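Local atomic coordinates of beta-1,3-glucanosyltransferase (Rhizomucor miehei CAU432, PDB entry 4WTP), a protein that belongs to glycoside hydrolase family 17, a family of carbohydrate-active enzymes built on a beta/alpha barrel. Residues T71-S75 and L96-I100; L113-L117 and L155-H159; M185-P189 and T202-Y207; Y263-D268 and F279-S284. All coordinates share one frame; numbering follows the deposited sequence. Where two conformers were deposited one is given.

Contact 1: residues T71-S75 and L96-I100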
loop_
_atom_site.group_PDB
_atom_site.type_symbol
_atom_site.label_atom_id
_atom_site.label_comp_id
_atom_site.label_asym_id
_atom_site.label_seq_id
_atom_site.Cartn_x
_atom_site.Cartn_y
_atom_site.Cartn_z
ATOM N N THR A 71 6.262 0.081 2.184
ATOM C CA THR A 71 6.239 0.037 3.658
ATOM C C THR A 71 5.295 1.074 4.214
ATOM O O THR A 71 5.050 2.090 3.586
ATOM C CB THR A 71 7.668 0.226 4.229
ATOM O OG1 THR A 71 8.294 1.350 3.592
ATOM C CG2 THR A 71 8.495 -1.013 3.946
ATOM N N PHE A 72 4.757 0.798 5.419
ATOM C CA PHE A 72 3.711 1.629 5.996
ATOM C C PHE A 72 4.147 2.743 6.960
ATOM O O PHE A 72 3.399 3.699 7.165
ATOM C CB PHE A 72 2.616 0.768 6.664
ATOM C CG PHE A 72 1.736 0.050 5.670
ATOM C CD1 PHE A 72 0.641 0.686 5.124
ATOM C CD2 PHE A 72 2.056 -1.230 5.239
ATOM C CE1 PHE A 72 -0.164 0.029 4.181
ATOM C CE2 PHE A 72 1.269 -1.894 4.304
ATOM C CZ PHE A 72 0.158 -1.260 3.783
ATOM N N ALA A 73 5.357 2.620 7.508
ATOM C CA ALA A 73 5.827 3.570 8.515
ATOM C C ALA A 73 7.315 3.824 8.303
ATOM O O ALA A 73 8.014 2.973 7.770
ATOM C CB ALA A 73 5.570 3.066 9.940
ATOM N N LEU A 74 7.792 5.000 8.721
ATOM C CA LEU A 74 9.221 5.294 8.621
ATOM C C LEU A 74 9.953 4.820 9.862
ATOM O O LEU A 74 10.910 4.067 9.720
ATOM C CB LEU A 74 9.472 6.790 8.427
ATOM C CG LEU A 74 8.877 7.422 7.167
ATOM C CD1 LEU A 74 9.172 8.917 7.177
ATOM C CD2 LEU A 74 9.377 6.791 5.879
ATOM N N SER A 75 9.489 5.249 11.043
ATOM C CA SER A 75 10.241 5.008 12.278
ATOM C C SER A 75 10.040 3.609 12.869
ATOM O O SER A 75 10.967 3.025 13.413
ATOM C CB SER A 75 9.931 6.103 13.292
ATOM O OG SER A 75 8.538 6.259 13.529
ATOM N N LEU A 96 7.686 4.639 0.086
ATOM C CA LEU A 96 7.805 4.796 1.534
ATOM C C LEU A 96 6.562 5.450 2.113
ATOM O O LEU A 96 6.187 6.565 1.754
ATOM C CB LEU A 96 9.010 5.685 1.850
ATOM C CG LEU A 96 10.404 5.174 1.515
ATOM C CD1 LEU A 96 11.487 6.189 1.892
ATOM C CD2 LEU A 96 10.658 3.871 2.247
ATOM N N GLY A 97 5.908 4.752 3.044
ATOM C CA GLY A 97 4.750 5.300 3.737
ATOM C C GLY A 97 5.187 5.926 5.047
ATOM O O GLY A 97 6.097 5.396 5.727
ATOM N N MET A 98 4.537 7.037 5.381
ATOM C CA MET A 98 4.618 7.663 6.694
ATOM C C MET A 98 3.367 7.285 7.449
ATOM O O MET A 98 2.255 7.351 6.901
ATOM C CB MET A 98 4.666 9.191 6.571
ATOM C CG MET A 98 5.815 9.725 5.713
ATOM S SD MET A 98 5.871 11.539 5.533
ATOM C CE MET A 98 6.500 12.020 7.170
ATOM N N TRP A 99 3.529 6.873 8.704
ATOM C CA TRP A 99 2.385 6.484 9.517
ATOM C C TRP A 99 2.016 7.551 10.503
ATOM O O TRP A 99 2.651 7.677 11.559
ATOM C CB TRP A 99 2.597 5.139 10.224
ATOM C CG TRP A 99 1.290 4.701 10.791
ATOM C CD1 TRP A 99 0.830 4.868 12.082
ATOM C CD2 TRP A 99 0.183 4.159 10.044
ATOM N NE1 TRP A 99 -0.460 4.414 12.195
ATOM C CE2 TRP A 99 -0.906 3.979 10.995
ATOM C CE3 TRP A 99 -0.002 3.796 8.723
ATOM C CZ2 TRP A 99 -2.122 3.447 10.614
ATOM C CZ3 TRP A 99 -1.224 3.258 8.347
ATOM C CH2 TRP A 99 -2.253 3.073 9.273
ATOM N N ILE A 100 1.017 8.354 10.155
ATOM C CA ILE A 100 0.592 9.444 11.023
ATOM C C ILE A 100 -0.813 9.148 11.528
ATOM O O ILE A 100 -1.667 8.703 10.773
ATOM C CB ILE A 100 0.732 10.838 10.369
ATOM C CG1 ILE A 100 0.056 10.829 9.001
ATOM C CG2 ILE A 100 2.214 11.269 10.200
ATOM C CD1 ILE A 100 -0.040 12.193 8.357
HETATM O O HOH W 1 8.073 3.489 5.121
#

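Contact 2: residues L113-L117 and L155-H159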
loop_
_atom_site.group_PDB
_atom_site.type_symbol
_atom_site.label_atom_id
_atom_site.label_comp_id
_atom_site.label_asym_id
_atom_site.label_seq_id
_atom_site.Cartn_x
_atom_site.Cartn_y
_atom_site.Cartn_z
ATOM N N LEU A 113 11.817 11.133 8.615
ATOM C CA LEU A 113 12.019 11.387 7.207
ATOM C C LEU A 113 13.328 12.170 7.042
ATOM O O LEU A 113 14.141 11.856 6.163
ATOM C CB LEU A 113 10.850 12.189 6.657
ATOM C CG LEU A 113 11.010 12.592 5.186
ATOM C CD1 LEU A 113 11.229 11.412 4.242
ATOM C CD2 LEU A 113 9.812 13.394 4.711
ATOM N N LYS A 114 13.511 13.228 7.837
ATOM C CA LYS A 114 14.750 14.015 7.782
ATOM C C LYS A 114 15.959 13.112 7.997
ATOM O O LYS A 114 16.966 13.278 7.313
ATOM C CB LYS A 114 14.708 15.169 8.802
ATOM C CG LYS A 114 13.789 16.302 8.370
ATOM C CD LYS A 114 13.597 17.357 9.448
ATOM C CE LYS A 114 12.659 18.453 8.961
ATOM N NZ LYS A 114 12.274 19.362 10.076
ATOM N N ASN A 115 15.870 12.190 8.934
ATOM C CA ASN A 115 16.956 11.231 9.169
ATOM C C ASN A 115 17.251 10.344 7.984
ATOM O O ASN A 115 18.411 10.139 7.618
ATOM C CB ASN A 115 16.659 10.336 10.372
ATOM C CG ASN A 115 16.781 11.060 11.700
ATOM O OD1 ASN A 115 17.410 12.114 11.803
ATOM N ND2 ASN A 115 16.144 10.505 12.729
ATOM N N ILE A 116 16.196 9.824 7.359
ATOM C CA ILE A 116 16.366 9.025 6.165
ATOM C C ILE A 116 17.043 9.865 5.083
ATOM O O ILE A 116 17.965 9.369 4.383
ATOM C CB ILE A 116 15.007 8.464 5.690
ATOM C CG1 ILE A 116 14.621 7.291 6.591
ATOM C CG2 ILE A 116 15.079 8.020 4.236
ATOM C CD1 ILE A 116 13.140 7.083 6.690
ATOM N N LEU A 117 16.602 11.105 4.921
ATOM C CA LEU A 117 17.184 11.948 3.882
ATOM C C LEU A 117 18.699 12.222 4.131
ATOM O O LEU A 117 19.465 12.469 3.184
ATOM C CB LEU A 117 16.377 13.256 3.702
ATOM C CG LEU A 117 14.936 13.055 3.198
ATOM C CD1 LEU A 117 14.167 14.372 3.212
ATOM C CD2 LEU A 117 14.924 12.420 1.813
ATOM N N LEU A 155 10.588 19.025 1.825
ATOM C CA LEU A 155 11.699 18.177 2.199
ATOM C C LEU A 155 12.166 17.226 1.114
ATOM O O LEU A 155 13.364 16.976 0.961
ATOM C CB LEU A 155 11.382 17.366 3.471
ATOM C CG LEU A 155 11.218 18.127 4.789
ATOM C CD1 LEU A 155 10.735 17.190 5.879
ATOM C CD2 LEU A 155 12.489 18.862 5.202
ATOM N N VAL A 156 11.215 16.674 0.369
ATOM C CA VAL A 156 11.548 15.617 -0.574
ATOM C C VAL A 156 11.581 16.018 -2.043
ATOM O O VAL A 156 12.210 15.332 -2.854
ATOM C CB VAL A 156 10.632 14.383 -0.432
ATOM C CG1 VAL A 156 10.778 13.786 0.952
ATOM C CG2 VAL A 156 9.185 14.734 -0.762
ATOM N N ALA A 157 10.913 17.118 -2.371
ATOM C CA ALA A 157 10.921 17.620 -3.752
ATOM C C ALA A 157 12.347 17.785 -4.294
ATOM O O ALA A 157 12.585 17.475 -5.460
ATOM C CB ALA A 157 10.106 18.915 -3.890
ATOM N N PRO A 158 13.299 18.278 -3.467
ATOM C CA PRO A 158 14.658 18.414 -3.987
ATOM C C PRO A 158 15.329 17.095 -4.348
ATOM O O PRO A 158 16.327 17.110 -5.054
ATOM C CB PRO A 158 15.409 19.096 -2.839
ATOM C CG PRO A 158 14.359 19.837 -2.094
ATOM C CD PRO A 158 13.165 18.944 -2.158
ATOM N N HIS A 159 14.799 15.971 -3.859
ATOM C CA HIS A 159 15.257 14.632 -4.263
ATOM C C HIS A 159 14.456 14.048 -5.410
ATOM O O HIS A 159 14.658 12.898 -5.796
ATOM C CB HIS A 159 15.226 13.671 -3.071
ATOM C CG HIS A 159 16.153 14.076 -1.947
ATOM N ND1 HIS A 159 17.442 13.672 -1.872
ATOM C CD2 HIS A 159 15.945 14.924 -0.869
ATOM C CE1 HIS A 159 18.018 14.222 -0.788
ATOM N NE2 HIS A 159 17.106 14.998 -0.183
#

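Contact 3: residues M185-P189 and T202-Y207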
loop_
_atom_site.group_PDB
_atom_site.type_symbol
_atom_site.label_atom_id
_atom_site.label_comp_id
_atom_site.label_asym_id
_atom_site.label_seq_id
_atom_site.Cartn_x
_atom_site.Cartn_y
_atom_site.Cartn_z
ATOM N N MET A 185 -5.668 5.484 -3.560
ATOM C CA MET A 185 -6.868 4.930 -2.947
ATOM C C MET A 185 -6.661 3.626 -2.197
ATOM O O MET A 185 -6.065 2.720 -2.683
ATOM C CB MET A 185 -7.884 4.673 -4.049
ATOM C CG MET A 185 -9.270 4.212 -3.547
ATOM S SD MET A 185 -10.572 3.848 -4.853
ATOM C CE MET A 185 -9.932 2.303 -5.637
ATOM N N ASN A 186 -7.235 3.569 -1.004
ATOM C CA ASN A 186 -7.365 2.279 -0.298
ATOM C C ASN A 186 -8.814 1.893 -0.438
ATOM O O ASN A 186 -9.701 2.693 -0.085
ATOM C CB ASN A 186 -7.114 2.437 1.200
ATOM C CG ASN A 186 -5.711 2.880 1.557
ATOM O OD1 ASN A 186 -4.763 2.734 0.807
ATOM N ND2 ASN A 186 -5.575 3.368 2.775
ATOM N N ALA A 187 -9.098 0.689 -0.917
ATOM C CA ALA A 187 -10.497 0.256 -1.021
ATOM C C ALA A 187 -10.554 -1.244 -0.916
ATOM O O ALA A 187 -9.827 -1.944 -1.635
ATOM C CB ALA A 187 -11.105 0.713 -2.349
ATOM N N PHE A 188 -11.467 -1.748 -0.094
ATOM C CA PHE A 188 -11.691 -3.173 0.042
ATOM C C PHE A 188 -13.165 -3.496 -0.063
ATOM O O PHE A 188 -13.886 -3.456 0.953
ATOM C CB PHE A 188 -11.204 -3.658 1.403
ATOM C CG PHE A 188 -9.701 -3.613 1.565
ATOM C CD1 PHE A 188 -9.074 -2.422 1.970
ATOM C CD2 PHE A 188 -8.918 -4.765 1.352
ATOM C CE1 PHE A 188 -7.695 -2.369 2.129
ATOM C CE2 PHE A 188 -7.532 -4.715 1.530
ATOM C CZ PHE A 188 -6.933 -3.516 1.907
ATOM N N PRO A 189 -13.622 -3.880 -1.265
ATOM C CA PRO A 189 -14.988 -4.354 -1.406
ATOM C C PRO A 189 -15.384 -5.449 -0.390
ATOM O O PRO A 189 -16.561 -5.526 0.006
ATOM C CB PRO A 189 -15.020 -4.839 -2.850
ATOM C CG PRO A 189 -14.112 -3.856 -3.558
ATOM C CD PRO A 189 -12.988 -3.633 -2.579
ATOM N N THR A 202 -16.623 -3.102 -8.433
ATOM C CA THR A 202 -16.876 -2.086 -7.395
ATOM C C THR A 202 -15.585 -1.321 -7.116
ATOM O O THR A 202 -15.628 -0.111 -6.912
ATOM C CB THR A 202 -17.351 -2.757 -6.097
ATOM O OG1 THR A 202 -18.621 -3.363 -6.332
ATOM C CG2 THR A 202 -17.489 -1.771 -4.934
ATOM N N LEU A 203 -14.433 -2.009 -7.077
ATOM C CA LEU A 203 -13.153 -1.338 -6.880
ATOM C C LEU A 203 -12.986 -0.254 -7.951
ATOM O O LEU A 203 -12.582 0.853 -7.661
ATOM C CB LEU A 203 -12.018 -2.354 -7.006
ATOM C CG LEU A 203 -10.624 -1.731 -6.893
ATOM C CD1 LEU A 203 -10.364 -1.354 -5.442
ATOM C CD2 LEU A 203 -9.563 -2.711 -7.350
ATOM N N MET A 204 -13.310 -0.578 -9.196
ATOM C CA MET A 204 -13.151 0.370 -10.287
ATOM C C MET A 204 -14.113 1.557 -10.184
ATOM O O MET A 204 -13.739 2.695 -10.509
ATOM C CB MET A 204 -13.278 -0.341 -11.644
ATOM C CG MET A 204 -12.056 -1.167 -12.047
ATOM S SD MET A 204 -10.528 -0.219 -12.265
ATOM C CE MET A 204 -11.152 1.390 -12.727
ATOM N N SER A 205 -15.335 1.298 -9.743
ATOM C CA SER A 205 -16.288 2.382 -9.496
ATOM C C SER A 205 -15.762 3.343 -8.436
ATOM O O SER A 205 -15.868 4.570 -8.569
ATOM C CB SER A 205 -17.644 1.828 -9.091
ATOM O OG SER A 205 -18.305 1.344 -10.235
ATOM N N HIS A 206 -15.182 2.796 -7.378
ATOM C CA HIS A 206 -14.604 3.623 -6.318
ATOM C C HIS A 206 -13.410 4.396 -6.854
ATOM O O HIS A 206 -13.271 5.600 -6.555
ATOM C CB HIS A 206 -14.208 2.774 -5.115
ATOM C CG HIS A 206 -15.364 2.175 -4.382
ATOM N ND1 HIS A 206 -16.641 2.561 -4.581
ATOM C CD2 HIS A 206 -15.393 1.213 -3.394
ATOM C CE1 HIS A 206 -17.450 1.858 -3.757
ATOM N NE2 HIS A 206 -16.685 1.026 -3.042
ATOM N N TYR A 207 -12.598 3.756 -7.710
ATOM C CA TYR A 207 -11.496 4.450 -8.351
ATOM C C TYR A 207 -11.996 5.669 -9.115
ATOM O O TYR A 207 -11.408 6.730 -9.027
ATOM C CB TYR A 207 -10.755 3.481 -9.280
ATOM C CG TYR A 207 -9.650 4.110 -10.072
ATOM C CD1 TYR A 207 -8.389 4.269 -9.501
ATOM C CD2 TYR A 207 -9.870 4.591 -11.375
ATOM C CE1 TYR A 207 -7.367 4.866 -10.192
ATOM C CE2 TYR A 207 -8.836 5.208 -12.074
ATOM C CZ TYR A 207 -7.576 5.325 -11.478
ATOM O OH TYR A 207 -6.523 5.949 -12.135
#

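Contact 4: residues Y263-D268 and F279-S284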
loop_
_atom_site.group_PDB
_atom_site.type_symbol
_atom_site.label_atom_id
_atom_site.label_comp_id
_atom_site.label_asym_id
_atom_site.label_seq_id
_atom_site.Cartn_x
_atom_site.Cartn_y
_atom_site.Cartn_z
ATOM N N TYR A 263 -0.691 -4.136 -4.430
ATOM C CA TYR A 263 -1.608 -5.171 -3.953
ATOM C C TYR A 263 -1.416 -5.434 -2.453
ATOM O O TYR A 263 -0.297 -5.376 -1.950
ATOM C CB TYR A 263 -1.410 -6.452 -4.772
ATOM C CG TYR A 263 -2.531 -7.432 -4.524
ATOM C CD1 TYR A 263 -3.769 -7.294 -5.166
ATOM C CD2 TYR A 263 -2.395 -8.438 -3.575
ATOM C CE1 TYR A 263 -4.829 -8.135 -4.880
ATOM C CE2 TYR A 263 -3.455 -9.283 -3.279
ATOM C CZ TYR A 263 -4.658 -9.119 -3.932
ATOM O OH TYR A 263 -5.740 -9.916 -3.614
ATOM N N PHE A 264 -2.509 -5.708 -1.750
ATOM C CA PHE A 264 -2.457 -5.978 -0.302
ATOM C C PHE A 264 -2.801 -7.447 -0.049
ATOM O O PHE A 264 -3.944 -7.834 -0.296
ATOM C CB PHE A 264 -3.476 -5.078 0.434
ATOM C CG PHE A 264 -3.349 -5.144 1.921
ATOM C CD1 PHE A 264 -4.058 -6.109 2.661
ATOM C CD2 PHE A 264 -2.459 -4.301 2.586
ATOM C CE1 PHE A 264 -3.904 -6.197 4.043
ATOM C CE2 PHE A 264 -2.305 -4.390 3.964
ATOM C CZ PHE A 264 -3.020 -5.344 4.696
ATOM N N SER A 265 -1.876 -8.263 0.429
ATOM C CA SER A 265 -0.516 -7.867 0.828
ATOM C C SER A 265 0.422 -9.011 0.442
ATOM O O SER A 265 -0.016 -10.034 -0.096
ATOM C CB SER A 265 -0.462 -7.654 2.362
ATOM O OG SER A 265 -0.749 -8.856 3.070
ATOM N N ALA A 266 1.716 -8.834 0.717
ATOM C CA ALA A 266 2.698 -9.835 0.341
ATOM C C ALA A 266 2.477 -11.189 1.045
ATOM O O ALA A 266 2.398 -12.238 0.389
ATOM C CB ALA A 266 4.113 -9.311 0.615
ATOM N N PHE A 267 2.384 -11.133 2.368
ATOM C CA PHE A 267 2.343 -12.348 3.200
ATOM C C PHE A 267 1.198 -12.319 4.193
ATOM O O PHE A 267 0.828 -11.253 4.666
ATOM C CB PHE A 267 3.655 -12.511 3.979
ATOM C CG PHE A 267 4.854 -12.492 3.086
ATOM C CD1 PHE A 267 5.130 -13.579 2.266
ATOM C CD2 PHE A 267 5.712 -11.377 3.035
ATOM C CE1 PHE A 267 6.219 -13.568 1.411
ATOM C CE2 PHE A 267 6.816 -11.370 2.178
ATOM C CZ PHE A 267 7.073 -12.469 1.369
ATOM N N ASP A 268 0.616 -13.483 4.488
ATOM C CA ASP A 268 -0.331 -13.571 5.594
ATOM C C ASP A 268 0.347 -13.058 6.874
ATOM O O ASP A 268 1.548 -13.269 7.084
ATOM C CB ASP A 268 -0.742 -15.018 5.839
ATOM C CG ASP A 268 -1.671 -15.557 4.802
ATOM O OD1 ASP A 268 -2.331 -14.755 4.079
ATOM O OD2 ASP A 268 -1.754 -16.814 4.683
ATOM N N PHE A 279 -4.722 -12.138 4.238
ATOM C CA PHE A 279 -4.658 -11.283 3.028
ATOM C C PHE A 279 -3.410 -11.486 2.172
ATOM O O PHE A 279 -3.289 -10.870 1.117
ATOM C CB PHE A 279 -4.780 -9.805 3.408
ATOM C CG PHE A 279 -6.187 -9.338 3.623
ATOM C CD1 PHE A 279 -6.929 -8.870 2.566
ATOM C CD2 PHE A 279 -6.792 -9.471 4.871
ATOM C CE1 PHE A 279 -8.230 -8.416 2.755
ATOM C CE2 PHE A 279 -8.098 -9.033 5.073
ATOM C CZ PHE A 279 -8.839 -8.534 4.019
ATOM N N GLY A 280 -2.478 -12.341 2.581
ATOM C CA GLY A 280 -1.276 -12.499 1.785
ATOM C C GLY A 280 -1.542 -13.145 0.448
ATOM O O GLY A 280 -2.449 -13.978 0.296
ATOM N N VAL A 281 -0.706 -12.780 -0.519
ATOM C CA VAL A 281 -0.568 -13.536 -1.771
ATOM C C VAL A 281 0.167 -14.854 -1.479
ATOM O O VAL A 281 -0.146 -15.879 -2.071
ATOM C CB VAL A 281 0.179 -12.705 -2.835
ATOM C CG1 VAL A 281 0.451 -13.541 -4.070
ATOM C CG2 VAL A 281 -0.633 -11.456 -3.207
ATOM N N LEU A 282 1.138 -14.751 -0.574
ATOM C CA LEU A 282 1.895 -15.910 -0.086
ATOM C C LEU A 282 1.614 -16.126 1.402
ATOM O O LEU A 282 1.056 -15.260 2.093
ATOM C CB LEU A 282 3.398 -15.741 -0.363
ATOM C CG LEU A 282 3.756 -15.770 -1.858
ATOM C CD1 LEU A 282 4.062 -14.385 -2.399
ATOM C CD2 LEU A 282 4.846 -16.752 -2.185
ATOM N N GLY A 283 2.004 -17.300 1.888
ATOM C CA GLY A 283 1.749 -17.660 3.277
ATOM C C GLY A 283 2.638 -16.926 4.280
ATOM O O GLY A 283 3.624 -16.295 3.918
ATOM N N SER A 284 2.286 -17.004 5.567
ATOM C CA SER A 284 3.080 -16.364 6.625
ATOM C C SER A 284 4.491 -16.934 6.711
ATOM O O SER A 284 5.401 -16.239 7.154
ATOM C CB SER A 284 2.415 -16.517 7.985
ATOM O OG SER A 284 2.350 -17.878 8.376
HETATM O O HOH W 2 -0.213 -18.306 6.234
#

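Contact 1: residues T71-S75 and L96-I100
T71 and L96 stand side by side on one face of the sheet and point the same way, with OG1 of T71 3.7 Å from CD2 of L96. Their strands run parallel here, and the backbone of T71 offers its carbonyl O to the N of G97 at 2.8 Å, a weak bond bent to 128° at the hydrogen. Beyond it the chain of 71-75 leaves the sheet and passes over G97, whose carbonyl O lies 3.6 Å from CD2 of L74. A water links three polar atoms: it accepts from OG1 of T71 at 2.6 Å and donates to the carbonyl O atoms of A73 and G97. Farther along, L74 reaches back to the strand, its CD1 3.8 Å from CG of M98, while CD2 approaches CB of L96. W99 directs its CB toward 71-75; with CG anti to the backbone N (chi1 -169°), its CB meets CB of A73 at 3.6 Å and the carbonyl O of F72 comes to the edge of the indole near its plane. NE1 of W99 is bonded to D101. A second shell fixes the loop, since E109 accepts from the N atoms of both L74 and W99 and from OG of S75. Helix 79-90 packs on T71, L74 and L96, helix 142-156 on M98, and strand 125-132 continues the parallel sheet beyond 93-98.

Contact 2: residues L113-L117 and L155-H159
L117 reaches from helix 104-119 toward L155, V156 and H159, at the C-terminal part of helix 142-156 and the 3-10 segment 157-159. Its CB starts out toward the partner segment, and CG, placed beside the backbone N and anti to the carbonyl carbon (chi1 -64°), divides the work between two methyls. CD1 rests 3.5 Å from the carbonyl O of L155 and also meets CB of L155 and CG1 of V156, both at 4.1 Å. CD2 goes to H159, where it lies over one face of the imidazole, 4.1 Å from the ring centroid and 23° off the normal, a CH-pi contact shifted toward the CD2-NE2 side of the ring. The carbonyl O of L155 meets the same ring at its edge, in plane, so L155 O and the methyl approach it from different directions. One turn earlier, CD2 of L113 touches CG1 of V156 at 3.9 Å, the two side chains crossing at about a right angle. K114, extended beyond CG, also crosses L155 almost perpendicularly, its CE 3.8 Å from CD2 of L155; aliphatic carbons thus do the packing at this outer margin. No hydrogen bond joins the segments. On the inner side L128 of strand 125-132 touches both L113 and V156. I116 packs on helix 79-90; the contact itself joins helices 104-119 and 142-156 on the outside of the parallel sheet.

Contact 3: residues M185-P189 and T202-Y207
M185 drives its thioether against the helix backbone, and this is the tight part of the contact. The chain leaves CB with CG anti to the backbone N (chi1 -174°), continues extended, then bends at the sulfur (chi3 70°), which brings SD to 3.5 Å from the N of Y207 and CE to 3.6 Å from the carbonyl O of L203. That carbonyl already accepts the helical bond from the N of Y207, so the methyl lies against a turn whose polar atoms are paired. CE also touches CD1 of L203 at 3.7 Å and CB of Y207 at 3.9 Å. The same CD1 of L203 meets CB of A187 at 3.8 Å, so L203 spans M185 on the strand and A187 just past it. The packing thins toward P189, whose CG comes no nearer than 4.0 Å to the N of L203 and 4.2 Å to CG2 of T202, a partly exposed residue. H206, partly exposed as well, gives CB to SD of M185, while its ring presents an edge to A187 and has the carbonyl O of T202 above one face. NE2 of H206 is bonded to E192 and the ring stacks on Y169, outside the segments. No hydrogen bond joins 185-189 to 202-207. N186 points away from the helix, its amide bonded to S132, E133 and S222. Strand 182-186, helix 196-212 and strand 219-223 form a beta-alpha-beta unit, and this apolar seam between strand and covering helix is the repeating interface of the beta/alpha barrel of family 17.

Contact 4: residues Y263-D268 and F279-S284
S265 and F279 begin a series of four backbone hydrogen bonds: the N of S265 gives to the carbonyl O of F279 at 3.0 Å. The carbonyl O of S265 in turn accepts from the N of V281 at 2.9 Å and also receives the CA-H of G280. Next come the N of L282 to the carbonyl O of A266, and the N of D268 to the carbonyl O of L282, both at 3.0 Å. The carboxylate of D268 adds a side-chain bond. OD1 takes the N of G280 at 2.8 Å on its anti side and also forms a salt bridge with K289, which probably stabilises its negative charge and whose NZ bonds the carbonyl O of G280 as well; OD2 accepts from a water at 2.6 Å, which itself accepts from the N of S284. Apolar groups flank the series: CG2 of V281 meets CD2 of Y263 at 3.5 Å, and F264 turns its edge to the face of F279 in an offset edge-to-face pair, planes at 67°. A cis peptide precedes S265. These two irregular segments, joined by backbone and carboxylate bonds and with one bridge, F267 to L282, close the loop that follows strand 262-263, the eighth strand of the beta/alpha barrel.

In the fold
Contacts 1, 3 and 4 are largely buried, whereas contact 2 lies farther out, its centre about 20 Å from the centre of the chain, with exposed residues at its margin. Chemistry follows place. Contacts 2 and 3 pack side chains against helices without a hydrogen bond between their segments; contact 1 mixes a weak backbone bond with a bridging water, and contact 4 relies on a series of backbone bonds and a carboxylate. Contacts 1 and 3 reach the same parallel sheet from opposite sides of the chain centre. L74 of contact 1 packs on L113 and I116 of contact 2, while F264 of contact 4 touches F72 of contact 1 and F188 of contact 3.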